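Isomerase/lactonizing enzyme (Agrobacterium fabrum str. C58, PDB 2NQL) is of unknown function but belongs to the enolase superfamily, pairing an N-terminal alpha-plus-beta domain with a TIM-barrel-like domain that holds a sodium ion. Local coordinates at residues A[93-98]-A[131-136]; A[212-217]-A[238-243]; A[310-315]-A[335-340]; A[320-325]-A[352-357]. One frame throughout, in Å; residues are numbered along the deposited sequence.

Contact 1: A[93-98]-A[131-136]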
# COMPACT_ATOMS: atom_id res chain seq x y z
N ARG A 93 -13.36 -22.15 -1.08
CA ARG A 93 -12.59 -22.28 -2.32
C ARG A 93 -11.66 -23.49 -2.12
O ARG A 93 -11.55 -24.00 -1.01
CB ARG A 93 -11.73 -21.04 -2.60
CG ARG A 93 -12.51 -19.71 -2.78
CD ARG A 93 -13.24 -19.68 -4.10
NE ARG A 93 -12.40 -19.66 -5.31
CZ ARG A 93 -11.98 -18.56 -5.94
NH1 ARG A 93 -12.26 -17.36 -5.45
NH2 ARG A 93 -11.26 -18.64 -7.06
N ASP A 94 -11.00 -23.91 -3.19
CA ASP A 94 -10.00 -24.96 -3.04
C ASP A 94 -8.66 -24.55 -3.65
O ASP A 94 -8.49 -23.42 -4.13
CB ASP A 94 -10.51 -26.28 -3.61
CG ASP A 94 -10.70 -26.24 -5.12
OD1 ASP A 94 -9.90 -25.62 -5.85
OD2 ASP A 94 -11.68 -26.86 -5.58
N ALA A 95 -7.71 -25.49 -3.64
CA ALA A 95 -6.35 -25.21 -4.05
C ALA A 95 -6.02 -25.73 -5.46
O ALA A 95 -4.85 -25.84 -5.82
CB ALA A 95 -5.35 -25.77 -3.00
N SER A 96 -7.05 -26.01 -6.26
CA SER A 96 -6.84 -26.42 -7.67
C SER A 96 -6.16 -25.36 -8.54
O SER A 96 -5.47 -25.69 -9.51
CB SER A 96 -8.15 -26.89 -8.32
OG SER A 96 -9.08 -25.82 -8.46
N ASP A 97 -6.36 -24.10 -8.19
CA ASP A 97 -5.76 -22.99 -8.91
C ASP A 97 -5.47 -21.87 -7.89
O ASP A 97 -6.23 -20.92 -7.80
CB ASP A 97 -6.76 -22.51 -9.98
CG ASP A 97 -6.16 -21.54 -10.98
OD1 ASP A 97 -5.07 -20.95 -10.76
OD2 ASP A 97 -6.83 -21.33 -12.02
N PRO A 98 -4.37 -22.01 -7.10
CA PRO A 98 -4.12 -20.96 -6.07
C PRO A 98 -4.02 -19.53 -6.63
O PRO A 98 -4.48 -18.57 -5.97
CB PRO A 98 -2.79 -21.39 -5.42
CG PRO A 98 -2.69 -22.92 -5.72
CD PRO A 98 -3.33 -23.07 -7.08
N TRP A 131 -0.77 -22.66 -1.87
CA TRP A 131 0.18 -23.45 -2.67
C TRP A 131 0.75 -24.66 -1.91
O TRP A 131 0.99 -25.72 -2.52
CB TRP A 131 1.34 -22.61 -3.20
CG TRP A 131 1.04 -21.81 -4.43
CD1 TRP A 131 0.80 -20.44 -4.51
CD2 TRP A 131 0.93 -22.31 -5.76
NE1 TRP A 131 0.59 -20.08 -5.83
CE2 TRP A 131 0.64 -21.20 -6.61
CE3 TRP A 131 1.05 -23.60 -6.33
CZ2 TRP A 131 0.47 -21.35 -8.00
CZ3 TRP A 131 0.89 -23.73 -7.72
CH2 TRP A 131 0.59 -22.62 -8.53
N ASP A 132 0.95 -24.50 -0.60
CA ASP A 132 1.38 -25.62 0.28
C ASP A 132 0.34 -26.74 0.21
O ASP A 132 0.66 -27.91 -0.01
CB ASP A 132 1.56 -25.12 1.72
CG ASP A 132 2.18 -26.15 2.66
OD1 ASP A 132 2.71 -27.19 2.19
OD2 ASP A 132 2.14 -25.92 3.90
N ILE A 133 -0.92 -26.38 0.39
CA ILE A 133 -2.04 -27.34 0.27
C ILE A 133 -2.10 -27.98 -1.13
O ILE A 133 -2.22 -29.22 -1.24
CB ILE A 133 -3.40 -26.68 0.68
CG1 ILE A 133 -3.42 -26.42 2.19
CG2 ILE A 133 -4.58 -27.59 0.32
CD1 ILE A 133 -4.52 -25.45 2.64
N ALA A 134 -1.99 -27.16 -2.18
CA ALA A 134 -2.04 -27.64 -3.56
C ALA A 134 -0.98 -28.73 -3.77
O ALA A 134 -1.26 -29.79 -4.34
CB ALA A 134 -1.81 -26.47 -4.55
N GLY A 135 0.21 -28.47 -3.26
CA GLY A 135 1.33 -29.42 -3.44
C GLY A 135 1.08 -30.71 -2.70
O GLY A 135 1.22 -31.79 -3.29
N GLN A 136 0.72 -30.61 -1.43
CA GLN A 136 0.37 -31.78 -0.62
C GLN A 136 -0.72 -32.65 -1.24
O GLN A 136 -0.58 -33.88 -1.29
CB GLN A 136 -0.07 -31.38 0.77
CG GLN A 136 1.09 -30.88 1.66
CD GLN A 136 0.62 -30.58 3.05
OE1 GLN A 136 0.09 -31.47 3.73
NE2 GLN A 136 0.79 -29.33 3.49

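Contact 2: A[212-217]-A[238-243]. With NA (sodium ion), chain G; SO4 (sulfate ion), chain D.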
# COMPACT_ATOMS: atom_id res chain seq x y z
N ALA A 212 28.75 -6.87 -2.71
CA ALA A 212 27.72 -5.88 -3.00
C ALA A 212 27.52 -4.87 -1.88
O ALA A 212 27.82 -5.14 -0.70
CB ALA A 212 26.39 -6.60 -3.30
N ALA A 213 26.98 -3.71 -2.26
CA ALA A 213 26.68 -2.65 -1.32
C ALA A 213 25.20 -2.37 -1.26
O ALA A 213 24.59 -2.01 -2.27
CB ALA A 213 27.42 -1.37 -1.69
N ASP A 214 24.63 -2.55 -0.07
CA ASP A 214 23.26 -2.11 0.19
C ASP A 214 23.28 -0.63 0.65
O ASP A 214 23.67 -0.29 1.78
CB ASP A 214 22.56 -3.04 1.20
CG ASP A 214 21.17 -2.53 1.63
OD1 ASP A 214 20.57 -1.70 0.91
OD2 ASP A 214 20.70 -2.96 2.70
N MET A 215 22.83 0.22 -0.25
CA MET A 215 22.92 1.66 -0.07
C MET A 215 21.76 2.20 0.73
O MET A 215 21.77 3.38 1.12
CB MET A 215 23.01 2.35 -1.43
CG MET A 215 24.34 2.06 -2.11
SD MET A 215 24.45 2.98 -3.63
CE MET A 215 24.84 4.61 -2.95
N HIS A 216 20.76 1.35 0.98
CA HIS A 216 19.80 1.56 2.05
C HIS A 216 19.05 2.88 1.87
O HIS A 216 18.77 3.57 2.86
CB HIS A 216 20.48 1.51 3.42
CG HIS A 216 19.78 0.63 4.40
ND1 HIS A 216 19.99 -0.73 4.45
CD2 HIS A 216 18.86 0.91 5.35
CE1 HIS A 216 19.24 -1.25 5.40
NE2 HIS A 216 18.54 -0.27 5.96
N TRP A 217 18.73 3.21 0.62
CA TRP A 217 17.74 4.25 0.24
C TRP A 217 18.06 5.75 0.46
O TRP A 217 17.71 6.57 -0.37
CB TRP A 217 16.34 3.95 0.79
CG TRP A 217 15.80 2.60 0.45
CD1 TRP A 217 15.18 2.23 -0.73
CD2 TRP A 217 15.78 1.45 1.30
NE1 TRP A 217 14.78 0.92 -0.65
CE2 TRP A 217 15.15 0.41 0.57
CE3 TRP A 217 16.25 1.18 2.60
CZ2 TRP A 217 14.96 -0.87 1.10
CZ3 TRP A 217 16.07 -0.09 3.12
CH2 TRP A 217 15.42 -1.10 2.37
N PHE A 238 27.00 -5.37 -7.00
CA PHE A 238 25.90 -4.48 -7.34
C PHE A 238 25.74 -3.40 -6.28
O PHE A 238 26.25 -3.53 -5.15
CB PHE A 238 24.59 -5.26 -7.59
CG PHE A 238 24.13 -6.12 -6.42
CD1 PHE A 238 23.43 -5.55 -5.35
CD2 PHE A 238 24.35 -7.49 -6.42
CE1 PHE A 238 22.96 -6.34 -4.27
CE2 PHE A 238 23.90 -8.30 -5.36
CZ PHE A 238 23.21 -7.71 -4.27
N ALA A 239 25.03 -2.33 -6.65
CA ALA A 239 24.63 -1.28 -5.71
C ALA A 239 23.12 -1.42 -5.55
O ALA A 239 22.38 -1.31 -6.52
CB ALA A 239 25.00 0.11 -6.25
N GLU A 240 22.69 -1.72 -4.33
CA GLU A 240 21.28 -2.00 -4.06
C GLU A 240 20.61 -0.76 -3.45
O GLU A 240 21.22 -0.08 -2.61
CB GLU A 240 21.17 -3.23 -3.15
CG GLU A 240 19.87 -3.32 -2.38
CD GLU A 240 19.85 -4.49 -1.41
OE1 GLU A 240 20.66 -5.42 -1.56
OE2 GLU A 240 18.95 -4.53 -0.53
N ALA A 241 19.37 -0.49 -3.86
CA ALA A 241 18.52 0.56 -3.24
C ALA A 241 19.26 1.91 -3.12
O ALA A 241 19.47 2.42 -2.00
CB ALA A 241 17.98 0.09 -1.87
N PRO A 242 19.71 2.46 -4.26
CA PRO A 242 20.50 3.70 -4.20
C PRO A 242 19.71 4.94 -3.73
O PRO A 242 20.29 5.86 -3.15
CB PRO A 242 20.95 3.87 -5.65
CG PRO A 242 19.94 3.17 -6.46
CD PRO A 242 19.54 1.98 -5.64
N VAL A 243 18.41 4.96 -4.00
CA VAL A 243 17.55 6.11 -3.67
C VAL A 243 16.24 5.63 -3.05
O VAL A 243 16.00 4.43 -2.98
CB VAL A 243 17.26 7.03 -4.89
CG1 VAL A 243 18.53 7.68 -5.38
CG2 VAL A 243 16.63 6.24 -6.01
NA NA G . 17.34 -6.12 -0.68
S SO4 D . 16.04 -2.83 7.13
O1 SO4 D . 14.67 -2.34 7.01
O2 SO4 D . 16.85 -1.72 7.66
O3 SO4 D . 16.11 -3.96 8.04
O4 SO4 D . 16.52 -3.22 5.81
O HOH W 1 17.91 -2.50 0.84
O HOH W 2 16.07 -4.56 -2.79
O HOH W 3 18.27 -8.29 -0.89

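Contact 3: A[310-315]-A[335-340]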
# COMPACT_ATOMS: atom_id res chain seq x y z
N ILE A 310 16.68 -9.62 -16.94
CA ILE A 310 17.05 -9.07 -15.63
C ILE A 310 17.32 -10.27 -14.71
O ILE A 310 16.50 -11.19 -14.65
CB ILE A 310 15.89 -8.17 -15.06
CG1 ILE A 310 15.67 -6.97 -16.02
CG2 ILE A 310 16.22 -7.68 -13.62
CD1 ILE A 310 14.43 -6.12 -15.76
N ASP A 311 18.47 -10.27 -14.03
CA ASP A 311 18.80 -11.31 -13.02
C ASP A 311 17.87 -11.24 -11.80
O ASP A 311 17.40 -10.17 -11.44
CB ASP A 311 20.25 -11.18 -12.57
CG ASP A 311 21.24 -11.54 -13.67
OD1 ASP A 311 20.83 -12.18 -14.66
OD2 ASP A 311 22.42 -11.19 -13.55
N VAL A 312 17.61 -12.38 -11.19
CA VAL A 312 16.77 -12.45 -9.98
C VAL A 312 17.63 -12.97 -8.82
O VAL A 312 18.17 -14.08 -8.88
CB VAL A 312 15.55 -13.36 -10.20
CG1 VAL A 312 14.71 -13.46 -8.93
CG2 VAL A 312 14.71 -12.85 -11.40
N ILE A 313 17.78 -12.14 -7.79
CA ILE A 313 18.51 -12.51 -6.57
C ILE A 313 17.64 -12.12 -5.36
O ILE A 313 17.74 -10.98 -4.88
CB ILE A 313 19.92 -11.85 -6.52
CG1 ILE A 313 20.71 -12.14 -7.81
CG2 ILE A 313 20.70 -12.32 -5.30
CD1 ILE A 313 22.02 -11.42 -7.90
N PRO A 314 16.75 -13.03 -4.93
CA PRO A 314 15.78 -12.72 -3.89
C PRO A 314 16.36 -12.34 -2.54
O PRO A 314 17.48 -12.75 -2.17
CB PRO A 314 14.95 -13.99 -3.78
CG PRO A 314 15.07 -14.63 -5.13
CD PRO A 314 16.52 -14.38 -5.45
N HIS A 315 15.58 -11.52 -1.85
CA HIS A 315 15.84 -11.01 -0.52
C HIS A 315 15.54 -12.08 0.53
O HIS A 315 14.82 -13.08 0.26
CB HIS A 315 14.89 -9.80 -0.37
CG HIS A 315 14.99 -9.06 0.93
ND1 HIS A 315 14.03 -9.16 1.92
CD2 HIS A 315 15.88 -8.14 1.37
CE1 HIS A 315 14.35 -8.36 2.92
NE2 HIS A 315 15.46 -7.72 2.61
N SER A 335 14.35 -19.08 -14.49
CA SER A 335 15.48 -19.09 -15.43
C SER A 335 16.52 -18.00 -15.16
O SER A 335 17.71 -18.19 -15.40
CB SER A 335 14.96 -19.01 -16.86
OG SER A 335 14.34 -17.75 -17.09
N MET A 336 16.06 -16.85 -14.64
CA MET A 336 16.95 -15.74 -14.35
C MET A 336 17.57 -15.75 -12.93
O MET A 336 18.31 -14.83 -12.59
CB MET A 336 16.20 -14.42 -14.57
CG MET A 336 15.63 -14.24 -15.96
SD MET A 336 16.90 -14.41 -17.26
CE MET A 336 18.09 -13.15 -16.85
N LEU A 337 17.26 -16.78 -12.13
CA LEU A 337 17.86 -16.90 -10.80
C LEU A 337 19.39 -17.02 -10.83
O LEU A 337 19.94 -17.94 -11.45
CB LEU A 337 17.27 -18.08 -10.02
CG LEU A 337 17.73 -18.10 -8.55
CD1 LEU A 337 16.86 -17.16 -7.75
CD2 LEU A 337 17.60 -19.49 -7.99
N LYS A 338 20.06 -16.10 -10.14
CA LYS A 338 21.50 -16.20 -9.94
C LYS A 338 21.90 -16.73 -8.57
O LYS A 338 22.98 -17.29 -8.41
CB LYS A 338 22.18 -14.87 -10.25
CG LYS A 338 22.01 -14.44 -11.72
CD LYS A 338 22.78 -15.37 -12.66
CE LYS A 338 22.71 -14.93 -14.11
NZ LYS A 338 21.38 -15.27 -14.73
N GLY A 339 21.01 -16.57 -7.60
CA GLY A 339 21.23 -17.03 -6.23
C GLY A 339 20.29 -16.25 -5.31
O GLY A 339 19.29 -15.68 -5.78
N HIS A 340 20.60 -16.20 -4.03
CA HIS A 340 19.60 -15.85 -3.00
C HIS A 340 20.29 -15.32 -1.75
O HIS A 340 21.34 -15.83 -1.32
CB HIS A 340 18.74 -17.09 -2.71
CG HIS A 340 17.41 -16.82 -2.07
ND1 HIS A 340 17.28 -16.26 -0.81
CD2 HIS A 340 16.15 -17.09 -2.50
CE1 HIS A 340 15.99 -16.20 -0.49
NE2 HIS A 340 15.29 -16.68 -1.51

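Contact 4: A[320-325]-A[352-357]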
# COMPACT_ATOMS: atom_id res chain seq x y z
N ALA A 320 10.17 -17.01 10.42
CA ALA A 320 10.27 -18.34 11.05
C ALA A 320 10.89 -19.36 10.09
O ALA A 320 11.41 -20.40 10.52
CB ALA A 320 8.89 -18.81 11.50
N GLY A 321 10.83 -19.07 8.79
CA GLY A 321 11.36 -19.99 7.80
C GLY A 321 10.28 -20.43 6.80
O GLY A 321 10.61 -21.05 5.80
N ILE A 322 9.00 -20.12 7.08
CA ILE A 322 7.89 -20.54 6.20
C ILE A 322 7.89 -19.77 4.86
O ILE A 322 7.92 -20.38 3.77
CB ILE A 322 6.49 -20.42 6.93
CG1 ILE A 322 6.40 -21.30 8.21
CG2 ILE A 322 5.30 -20.62 5.96
CD1 ILE A 322 6.59 -22.78 8.00
N PHE A 323 7.87 -18.44 4.92
CA PHE A 323 8.07 -17.68 3.69
C PHE A 323 9.45 -17.82 3.04
O PHE A 323 9.55 -17.70 1.82
CB PHE A 323 7.53 -16.24 3.71
CG PHE A 323 8.24 -15.29 4.67
CD1 PHE A 323 9.56 -14.87 4.45
CD2 PHE A 323 7.54 -14.73 5.73
CE1 PHE A 323 10.18 -13.94 5.32
CE2 PHE A 323 8.14 -13.81 6.62
CZ PHE A 323 9.46 -13.41 6.40
N LEU A 324 10.48 -18.11 3.82
CA LEU A 324 11.77 -18.39 3.20
C LEU A 324 11.70 -19.69 2.36
O LEU A 324 12.17 -19.72 1.24
CB LEU A 324 12.89 -18.49 4.23
CG LEU A 324 14.26 -18.81 3.63
CD1 LEU A 324 14.71 -17.76 2.64
CD2 LEU A 324 15.28 -18.97 4.77
N ALA A 325 11.09 -20.73 2.92
CA ALA A 325 10.93 -21.98 2.19
C ALA A 325 10.13 -21.76 0.91
O ALA A 325 10.51 -22.25 -0.15
CB ALA A 325 10.28 -23.02 3.04
N ARG A 352 15.30 -24.94 14.69
CA ARG A 352 14.51 -25.49 15.78
C ARG A 352 13.02 -25.22 15.63
O ARG A 352 12.21 -25.90 16.23
CB ARG A 352 14.95 -24.87 17.10
CG ARG A 352 15.95 -25.70 17.82
CD ARG A 352 16.59 -24.94 18.95
NE ARG A 352 18.05 -25.03 18.81
CZ ARG A 352 18.82 -24.01 18.43
NH1 ARG A 352 20.13 -24.20 18.31
NH2 ARG A 352 18.30 -22.81 18.17
N LEU A 353 12.70 -24.19 14.84
CA LEU A 353 11.33 -23.73 14.70
C LEU A 353 10.61 -24.47 13.58
O LEU A 353 9.41 -24.26 13.37
CB LEU A 353 11.31 -22.21 14.47
CG LEU A 353 11.71 -21.33 15.68
CD1 LEU A 353 11.57 -19.84 15.33
CD2 LEU A 353 10.94 -21.66 16.95
N LEU A 354 11.34 -25.33 12.86
CA LEU A 354 10.79 -25.97 11.67
C LEU A 354 10.98 -27.48 11.66
O LEU A 354 12.05 -27.99 12.05
CB LEU A 354 11.51 -25.44 10.43
CG LEU A 354 11.35 -23.95 10.11
CD1 LEU A 354 12.31 -23.62 9.00
CD2 LEU A 354 9.91 -23.70 9.68
N ASP A 355 9.97 -28.19 11.16
CA ASP A 355 10.15 -29.57 10.62
C ASP A 355 10.33 -29.51 9.10
O ASP A 355 9.56 -28.84 8.41
CB ASP A 355 8.91 -30.44 10.91
CG ASP A 355 8.67 -30.68 12.39
OD1 ASP A 355 9.65 -30.69 13.16
OD2 ASP A 355 7.48 -30.86 12.77
N GLY A 356 11.33 -30.22 8.58
CA GLY A 356 11.65 -30.15 7.15
C GLY A 356 13.10 -29.82 6.85
O GLY A 356 13.69 -28.95 7.47
N ASP A 357 13.65 -30.51 5.85
CA ASP A 357 15.06 -30.38 5.47
C ASP A 357 15.39 -29.17 4.56
O ASP A 357 15.85 -29.32 3.42
CB ASP A 357 15.56 -31.70 4.85
CG ASP A 357 14.84 -32.06 3.52
OD1 ASP A 357 13.60 -31.87 3.40
OD2 ASP A 357 15.53 -32.54 2.60

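Contact 1: A[93-98]-A[131-136]
P98 lies over one face of the W131 indole. Its CB sits almost on the normal of the five-membered ring, 3.6 Å from that ring's centroid, which makes a CH-pi contact. P98 CG reaches further across the bicycle and comes 3.7 Å from W131 CD2. The torsions of W131 present this face. CG is anti to the carbonyl carbon (chi1 -81°), and chi2 of 104° turns the indole across its own side-chain stem. W131 NE1 bonds to T296 OG1 of helix 295-308, which fixes the ring's rotation from its edge. A134 CB fits between A95 and P98. It is 3.8 Å from P98 CG and 3.4 Å from A95 O. The segments belong to the helical part of the enolase-type N-terminal domain, where the start of helix 98-109 packs on helix 117-138. D97 is the N-cap residue, and its OD1 takes the backbone N of A100. P98 follows as the first helical residue. Ahead of it, A95 points its CB at the helix, 3.9 Å from A134 CB. The same methyl group meets I133 CG2 at 3.9 Å. That branch is the one anti to the backbone N, while I133 CG1 is anti to the carbonyl carbon. D94 shapes the loop through an Asx turn. Its CG takes the crowded place between N and carbonyl carbon (chi1 67°). D94 OD1 then accepts from S96 N at 2.9 Å, above the carboxylate plane. It also accepts from S96 OG at 2.7 Å, on its syn lone pair.

Contact 2: A[212-217]-A[238-243]
Four backbone hydrogen bonds join 212-217 to 238-243. A213 N gives to F238 O at 3.0 Å and E240 N to A213 O at 2.8 Å, both nearly straight. Past the paired residues the bonds bend more: M215 N meets E240 O, and W217 N meets A241 O. The side chains of D214 and E240 share one face of the sheet. Their carboxylates stack with planes 20° apart. A water bridges D214 OD1 (2.8 Å) and E240 OE2 (2.7 Å). E240 OE2 binds the sodium ion at 2.3 Å, and E266 binds it too. E240 OE1 has a salt bridge to K184 and a hydrogen bond to Q287, which may ease the crowding of negative charge. These are neighbouring parallel strands of the TIM-like barrel, joined in a beta-alpha-beta unit by helix 221-231; the metal sits at their C-terminal ends. D214 OD2 accepts from H216 ND1 at 2.9 Å, above the carboxylate plane. D214 OD1 also takes a weak bond from H216 N. On the other side of the imidazole, H216 NE2 gives to sulfate O2 at 2.8 Å. W217 NE1 bonds to E267 OE2. A241 CB lies over the W217 pyrrole ring, 3.6 Å from its centroid.

Contact 3: A[310-315]-A[335-340]
The seam between barrel strand 311-312 and the lead-in to strand 340-342 is formed here, across the beta-alpha-beta connection made by helix 322-331. Two hydrogen bonds flank the single V312-L337 bridge. V312 N gives to M336 O at 2.9 Å, from above the carbonyl plane. K338 N gives to V312 O at 3.0 Å, within that carbonyl's plane. At the outer end, K338 folds back at chi2 (-68°) and chi4 (-77°). Its NZ makes a salt bridge to D311 OD1 at 3.1 Å, approaching from above the carboxylate plane. The methylenes of K338 run along the D311 carboxylate and touch I313 CG1. M336 CB lies 3.2 Å from I310 O. Bends at chi2 and chi3 then fold CE back to the same oxygen and near D311 OD1. In the closed barrel of the enolase C-terminal domain, the chain continues past strand 311-312 to H315. That residue bonds through ND1 to E289 and lies close to the sodium ion. P314 packs beyond the bridge, toward the H315 end. Its CD meets L337 CD1 at 3.6 Å and G339 O at 3.1 Å. G339 O is buried without a hydrogen-bond partner; I313 CA offers it a C-H contact at 3.4 Å. P314 CB lies over one face of the H340 imidazole, 3.8 Å from its centroid. H340 NE2 bonds to S327 OG, and Y365 meets the ring edge-to-face.

Contact 4: A[320-325]-A[352-357]
Apolar contact dominates, and L354 carries most of it. Its CG is anti to the carbonyl carbon (chi1 -64°), which sends the branched end toward the start of helix 322-331. CD2 of L354 meets the tip of I322, CD1, at 3.8 Å. I322 CG1 is anti to the carbonyl carbon, and chi2 (-59°) turns CD1 to L354. L354 CD1 rests 3.9 Å from G321 CA. This close approach depends on the bare CA, since a CB there would point at L354 and clash with CD1. Beside it, L353 packs on L13 and Q15 of strand 5-15. Carbon-to-oxygen contacts come next. The branched end of L354 straddles A320 O, with CG at 3.6 Å and CD1 and CD2 both at 3.7 Å. L353 CB approaches the same oxygen more loosely, at 4.3 Å. G321 is the N-cap residue of this barrel helix, and strand 354-355 belongs to a small antiparallel pair with 376-377. The polar bonds lie around this contact. Inside the helix start, A325 N gives to G321 O at 2.9 Å. E68, from strand 64-70 of the N-terminal domain, accepts from A320 N and F323 N, and weakly from I322 N. Its negative charge would suit a helix N-terminus.

Overall arrangement
All four contacts are largely buried, but their chemistry differs. Contacts 2 and 3 lie on the same barrel sheet, centres 16 Å apart, and are held by backbone hydrogen bonds. Contact 2 adds carboxylates and the metal, while contact 3 runs from a salt bridge near the surface to a histidine near that ion. Contacts 1 and 4 are apolar and rest on a helix each. Contact 1 belongs to the N-terminal domain, about 37 Å from contact 2 between centres and across the chain's centre. Contact 4 sits on the barrel side of the domain boundary. Contacts 3 and 4 alternate along the chain and touch where H340 CE1 meets L324 CD1 at 3.7 Å.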